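Beta-galactosidase (Geobacillus stearothermophilus, PDB 4OIF) is a GH42 beta-galactosidase that hydrolyses beta-D-galactosides, probably releasing terminal non-reducing beta-D-galactose, and assembles as a homotrimer. Local coordinates at the interface of chains A and B. Numbering follows the deposited sequence. Chains: chain A/B, Beta-galactosidase.

Contact 1 and contact 2 are neighbouring patches of one interface between two subunits of the homotrimer, their centres about 19 Å apart. They share no residue, but chain A supplies both from nearby stretches: 194-199, with the 3-10 helix 195-197, to contact 1, and the loop residues 207-214 with A:Arg111 to contact 2. Chain B answers with B:Asp24 and B:Gln25 of 3-10 helix 23-25, loop residue B:Phe53 and the first turn of helix 55-58 in contact 1, and loop 112-116 in contact 2. Their centres lie about 39 and 26 Å from A:Glu158, chain A's predicted proton donor, so both are likely to serve assembly.

Contact 1: the interface of chains A and B. Residues chain A 194-197, 199; chain B 24-25, 53, 55-56.
Aromatic packing fills one end of this part of the trimer interface, where the 3-10 helix 195-197 of chain A meets B:Phe53 and two short helices of chain B. A:Trp196 and B:Phe53 run side by side and point the same way. The indole presents its pyrrole side: CD1 sits over the centre of the phenyl ring, 3.6 Å above its plane, while NE1 reaches toward the CE2 side. Within chain A, the ring of A:Phe195, with CG anti to its backbone N (chi1 178°), lies against a face of the indole, with CE2 over its centre, and so backs A:Trp196 as a second-shell residue. A flat phenylalanine suits position B:Phe53 because its face can receive the CD1-NE1 edge of the indole, and an alanine here would probably loosen A:Trp196 by removing the ring face on which CD1 rests.

Direct polar contact centres on A:Ser197. Its hydroxyl OG, anti to the backbone N (chi1 -162°), accepts a hydrogen bond of 2.9 Å from the backbone N of B:Ser56, bent at the hydrogen. That amide belongs to the first turn of helix 55-58, where helical N-H groups commonly lack partners within the helix, so a small hydroxyl fits well. The hydroxyls A:Thr199 OG1 and B:Ser56 OG make a weak contact.

Water completes the seam. B:Gln25 stretches its extended chain alongside A:Phe195, its amide plane 82° from the ring, and its methylene CG lies against A:Ser194. A long amide suits this path because its NE2 can point almost straight at water 3, 2.7 Å away. The same water meets the carboxylate oxygen B:Asp24 OD2 and the backbone O of A:Ser194. Water 2 joins the hydroxyls of A:Thr199 and B:Ser56, and water 1 lies 2.8 Å from A:Ser194 OG and also pairs with the backbone O of B:Gln25.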
loop_
_atom_site.group_PDB
_atom_site.type_symbol
_atom_site.label_atom_id
_atom_site.label_comp_id
_atom_site.label_asym_id
_atom_site.label_seq_id
_atom_site.Cartn_x
_atom_site.Cartn_y
_atom_site.Cartn_z
ATOM N N SER A 194 16.059 -2.644 29.480
ATOM C CA SER A 194 15.198 -2.328 30.615
ATOM C C SER A 194 13.887 -1.694 30.157
ATOM O O SER A 194 12.835 -1.906 30.753
ATOM C CB SER A 194 15.917 -1.395 31.587
ATOM O OG SER A 194 16.498 -0.309 30.893
ATOM N N PHE A 195 13.973 -0.907 29.091
ATOM C CA PHE A 195 12.819 -0.283 28.462
ATOM C C PHE A 195 11.799 -1.340 28.008
ATOM O O PHE A 195 12.150 -2.294 27.312
ATOM C CB PHE A 195 13.300 0.573 27.280
ATOM C CG PHE A 195 12.200 1.229 26.509
ATOM C CD1 PHE A 195 11.571 2.364 27.000
ATOM C CD2 PHE A 195 11.797 0.719 25.282
ATOM C CE1 PHE A 195 10.553 2.977 26.284
ATOM C CE2 PHE A 195 10.778 1.334 24.559
ATOM C CZ PHE A 195 10.157 2.461 25.064
ATOM N N TRP A 196 10.547 -1.173 28.425
ATOM C CA TRP A 196 9.465 -2.110 28.092
ATOM C C TRP A 196 9.748 -3.539 28.569
ATOM O O TRP A 196 9.288 -4.506 27.964
ATOM C CB TRP A 196 9.186 -2.100 26.579
ATOM C CG TRP A 196 8.482 -0.855 26.130
ATOM C CD1 TRP A 196 8.047 0.160 26.917
ATOM C CD2 TRP A 196 8.141 -0.497 24.789
ATOM N NE1 TRP A 196 7.452 1.135 26.154
ATOM C CE2 TRP A 196 7.494 0.754 24.841
ATOM C CE3 TRP A 196 8.331 -1.106 23.545
ATOM C CZ2 TRP A 196 7.040 1.411 23.696
ATOM C CZ3 TRP A 196 7.872 -0.451 22.408
ATOM C CH2 TRP A 196 7.238 0.792 22.492
ATOM N N SER A 197 10.518 -3.646 29.651
ATOM C CA SER A 197 10.699 -4.894 30.395
ATOM C C SER A 197 11.277 -6.001 29.503
ATOM O O SER A 197 10.916 -7.177 29.616
ATOM C CB SER A 197 9.371 -5.331 31.034
ATOM O OG SER A 197 9.587 -6.272 32.076
ATOM N N THR A 199 14.492 -6.894 29.310
ATOM C CA THR A 199 15.746 -7.438 29.822
ATOM C C THR A 199 15.831 -8.958 29.665
ATOM O O THR A 199 14.927 -9.699 30.068
ATOM C CB THR A 199 15.951 -7.091 31.306
ATOM O OG1 THR A 199 15.787 -5.680 31.502
ATOM C CG2 THR A 199 17.344 -7.521 31.767
ATOM N N ASP B 24 13.999 2.488 36.789
ATOM C CA ASP B 24 14.397 1.093 36.596
ATOM C C ASP B 24 15.323 0.932 35.387
ATOM O O ASP B 24 15.933 -0.126 35.198
ATOM C CB ASP B 24 13.171 0.179 36.467
ATOM C CG ASP B 24 12.081 0.750 35.564
ATOM O OD1 ASP B 24 11.758 1.956 35.669
ATOM O OD2 ASP B 24 11.528 -0.030 34.759
ATOM N N GLN B 25 15.450 1.992 34.590
ATOM C CA GLN B 25 16.378 2.008 33.466
ATOM C C GLN B 25 17.712 2.632 33.866
ATOM O O GLN B 25 18.640 2.681 33.061
ATOM C CB GLN B 25 15.772 2.766 32.282
ATOM C CG GLN B 25 14.520 2.119 31.703
ATOM C CD GLN B 25 13.772 3.057 30.785
ATOM O OE1 GLN B 25 14.354 3.977 30.223
ATOM N NE2 GLN B 25 12.473 2.852 30.655
ATOM N N PHE B 53 6.515 -0.454 33.241
ATOM C CA PHE B 53 7.199 -1.543 32.565
ATOM C C PHE B 53 8.362 -2.079 33.376
ATOM O O PHE B 53 9.427 -2.363 32.830
ATOM C CB PHE B 53 7.674 -1.090 31.188
ATOM C CG PHE B 53 6.561 -0.594 30.311
ATOM C CD1 PHE B 53 5.705 -1.493 29.683
ATOM C CD2 PHE B 53 6.345 0.770 30.141
ATOM C CE1 PHE B 53 4.665 -1.035 28.881
ATOM C CE2 PHE B 53 5.308 1.232 29.347
ATOM C CZ PHE B 53 4.472 0.334 28.708
ATOM N N TRP B 55 8.298 -4.869 35.355
ATOM C CA TRP B 55 8.109 -6.251 35.782
ATOM C C TRP B 55 9.450 -7.001 35.849
ATOM O O TRP B 55 9.748 -7.636 36.846
ATOM C CB TRP B 55 7.125 -6.981 34.858
ATOM C CG TRP B 55 6.576 -8.262 35.457
ATOM C CD1 TRP B 55 7.178 -9.058 36.394
ATOM C CD2 TRP B 55 5.311 -8.870 35.175
ATOM N NE1 TRP B 55 6.373 -10.126 36.698
ATOM C CE2 TRP B 55 5.223 -10.038 35.965
ATOM C CE3 TRP B 55 4.249 -8.547 34.331
ATOM C CZ2 TRP B 55 4.108 -10.880 35.941
ATOM C CZ3 TRP B 55 3.148 -9.392 34.299
ATOM C CH2 TRP B 55 3.089 -10.546 35.103
ATOM N N SER B 56 10.265 -6.913 34.803
ATOM C CA SER B 56 11.547 -7.612 34.797
ATOM C C SER B 56 12.518 -7.028 35.832
ATOM O O SER B 56 13.472 -7.698 36.239
ATOM C CB SER B 56 12.180 -7.576 33.400
ATOM O OG SER B 56 12.788 -6.321 33.151
HETATM O O HOH W 1 18.979 0.693 31.540
HETATM O O HOH W 2 14.941 -5.259 33.993
HETATM O O HOH W 3 11.493 0.714 32.080
#

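Contact 2: the interface of chains A and B. Residues chain A 111, 207, 210-214; chain B 112-116.
The guanidinium of A:Arg111 carries the methyl CD1 of B:Leu115 on one face, 3.3 Å above the plane and displaced toward the rim, while CB of A:Glu207 lies in plane at its edge. The arginine chain bends at chi2 (-46°) and crosses the leucine obliquely. A leucine suits this place because its branched tip can lie on the flat cation while its CB rests near the glutamate.

The side chain of B:Gln114 bends at chi2 (-65°), and its amide is held by a bond within chain B: NE2 donates to the backbone O of B:Val112 at 3.0 Å, with that oxygen in the amide plane. Thus held, the amide packs obliquely against CB and CG2 of A:Ile212. In this beta-branched isoleucine CG1 sits between the backbone N and the carbonyl carbon (chi1 62°), sending CD1 toward B:Arg113 O and to 4.0 Å from CG1 of B:Val112, whose side chain it crosses near a right angle, while CG2 faces the amide.

Backbone pairing ties the loops together. B:Leu115 N donates to A:Ile212 O at 2.9 Å, coming from above the carbonyl plane. A:Ser210 OG accepts from A:Ile212 N and thereby steadies the loop that presents this carbonyl. The lack of a side chain at A:Gly213 suits the close approach of B:His116 O and probably the residue's unusual backbone angles.

A:Glu207 OE1 serves as a hub for two waters: water 5, 2.6 Å away, also takes the N-H of B:His116, and water 4 meets B:His116 O. One carboxylate oxygen is thus linked to both polar backbone groups of that residue. By interlocking the 207-214 loop with the partner's 112-116 loop, this patch contributes to holding adjacent subunits of the beta-galactosidase trimer together.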
loop_
_atom_site.group_PDB
_atom_site.type_symbol
_atom_site.label_atom_id
_atom_site.label_comp_id
_atom_site.label_asym_id
_atom_site.label_seq_id
_atom_site.Cartn_x
_atom_site.Cartn_y
_atom_site.Cartn_z
ATOM N N ARG A 111 9.061 -15.794 10.309
ATOM C CA ARG A 111 9.263 -17.204 10.644
ATOM C C ARG A 111 8.552 -18.194 9.687
ATOM O O ARG A 111 8.329 -19.357 10.027
ATOM C CB ARG A 111 8.852 -17.462 12.098
ATOM C CG ARG A 111 9.523 -16.516 13.121
ATOM C CD ARG A 111 11.024 -16.378 12.869
ATOM N NE ARG A 111 11.772 -16.049 14.079
ATOM C CZ ARG A 111 12.375 -14.881 14.295
ATOM N NH1 ARG A 111 12.325 -13.918 13.372
ATOM N NH2 ARG A 111 13.037 -14.682 15.434
ATOM N N GLU A 207 16.143 -13.831 20.305
ATOM C CA GLU A 207 15.945 -14.271 18.930
ATOM C C GLU A 207 16.048 -13.072 17.996
ATOM O O GLU A 207 15.997 -11.925 18.440
ATOM C CB GLU A 207 14.598 -15.005 18.761
ATOM C CG GLU A 207 13.471 -14.565 19.703
ATOM C CD GLU A 207 12.371 -15.626 19.874
ATOM O OE1 GLU A 207 11.230 -15.265 20.240
ATOM O OE2 GLU A 207 12.652 -16.823 19.657
ATOM N N SER A 210 11.625 -9.494 14.527
ATOM C CA SER A 210 10.539 -10.028 13.733
ATOM C C SER A 210 9.301 -9.157 13.760
ATOM O O SER A 210 8.953 -8.589 14.796
ATOM C CB SER A 210 10.168 -11.428 14.209
ATOM O OG SER A 210 9.081 -11.918 13.453
ATOM N N PRO A 211 8.634 -9.043 12.604
ATOM C CA PRO A 211 7.348 -8.352 12.491
ATOM C C PRO A 211 6.284 -8.963 13.413
ATOM O O PRO A 211 5.301 -8.295 13.744
ATOM C CB PRO A 211 6.976 -8.543 11.012
ATOM C CG PRO A 211 7.834 -9.690 10.536
ATOM C CD PRO A 211 9.114 -9.525 11.300
ATOM N N ILE A 212 6.471 -10.214 13.824
ATOM C CA ILE A 212 5.509 -10.855 14.723
ATOM C C ILE A 212 6.131 -11.149 16.080
ATOM O O ILE A 212 5.557 -11.899 16.883
ATOM C CB ILE A 212 4.940 -12.177 14.153
ATOM C CG1 ILE A 212 6.055 -13.205 13.947
ATOM C CG2 ILE A 212 4.158 -11.925 12.877
ATOM C CD1 ILE A 212 5.553 -14.662 13.927
ATOM N N GLY A 213 7.291 -10.546 16.329
ATOM C CA GLY A 213 7.979 -10.690 17.596
ATOM C C GLY A 213 8.520 -9.367 18.127
ATOM O O GLY A 213 7.778 -8.488 18.562
ATOM N N GLU A 214 9.839 -9.234 18.105
ATOM C CA GLU A 214 10.502 -8.061 18.636
ATOM C C GLU A 214 11.088 -7.227 17.502
ATOM O O GLU A 214 11.949 -7.699 16.775
ATOM C CB GLU A 214 11.606 -8.471 19.605
ATOM C CG GLU A 214 12.270 -7.300 20.287
ATOM C CD GLU A 214 11.268 -6.457 21.052
ATOM O OE1 GLU A 214 10.759 -5.456 20.480
ATOM O OE2 GLU A 214 10.977 -6.817 22.217
ATOM N N VAL B 112 -1.871 -16.347 13.408
ATOM C CA VAL B 112 -0.438 -16.541 13.563
ATOM C C VAL B 112 -0.036 -16.302 14.998
ATOM O O VAL B 112 -0.309 -15.239 15.553
ATOM C CB VAL B 112 0.388 -15.608 12.659
ATOM C CG1 VAL B 112 1.873 -15.807 12.956
ATOM C CG2 VAL B 112 0.094 -15.891 11.202
ATOM N N ARG B 113 0.599 -17.296 15.606
ATOM C CA ARG B 113 1.099 -17.137 16.966
ATOM C C ARG B 113 2.289 -16.169 16.942
ATOM O O ARG B 113 3.189 -16.314 16.117
ATOM C CB ARG B 113 1.497 -18.495 17.555
ATOM C CG ARG B 113 2.143 -18.439 18.938
ATOM C CD ARG B 113 1.130 -18.206 20.062
ATOM N NE ARG B 113 0.231 -19.339 20.264
ATOM C CZ ARG B 113 -0.630 -19.445 21.278
ATOM N NH1 ARG B 113 -0.716 -18.482 22.189
ATOM N NH2 ARG B 113 -1.406 -20.523 21.383
ATOM N N GLN B 114 2.286 -15.179 17.831
ATOM C CA GLN B 114 3.399 -14.230 17.920
ATOM C C GLN B 114 4.564 -14.769 18.763
ATOM O O GLN B 114 4.391 -15.661 19.599
ATOM C CB GLN B 114 2.929 -12.893 18.511
ATOM C CG GLN B 114 1.675 -12.318 17.863
ATOM C CD GLN B 114 1.890 -11.936 16.412
ATOM O OE1 GLN B 114 2.570 -10.955 16.111
ATOM N NE2 GLN B 114 1.310 -12.711 15.502
ATOM N N LEU B 115 5.750 -14.207 18.549
ATOM C CA LEU B 115 6.865 -14.410 19.472
ATOM C C LEU B 115 6.875 -13.310 20.528
ATOM O O LEU B 115 6.157 -12.310 20.419
ATOM C CB LEU B 115 8.207 -14.407 18.736
ATOM C CG LEU B 115 8.283 -15.072 17.365
ATOM C CD1 LEU B 115 9.707 -15.035 16.855
ATOM C CD2 LEU B 115 7.771 -16.489 17.417
ATOM N N HIS B 116 7.716 -13.490 21.539
ATOM C CA HIS B 116 7.980 -12.451 22.516
ATOM C C HIS B 116 8.451 -11.148 21.860
ATOM O O HIS B 116 9.178 -11.170 20.866
ATOM C CB HIS B 116 9.034 -12.924 23.516
ATOM C CG HIS B 116 9.326 -11.915 24.575
ATOM N ND1 HIS B 116 8.430 -11.616 25.582
ATOM C CD2 HIS B 116 10.392 -11.107 24.765
ATOM C CE1 HIS B 116 8.941 -10.674 26.351
ATOM N NE2 HIS B 116 10.129 -10.347 25.878
HETATM O O HOH W 4 11.009 -12.497 19.803
HETATM O O HOH W 5 9.069 -15.900 21.594
#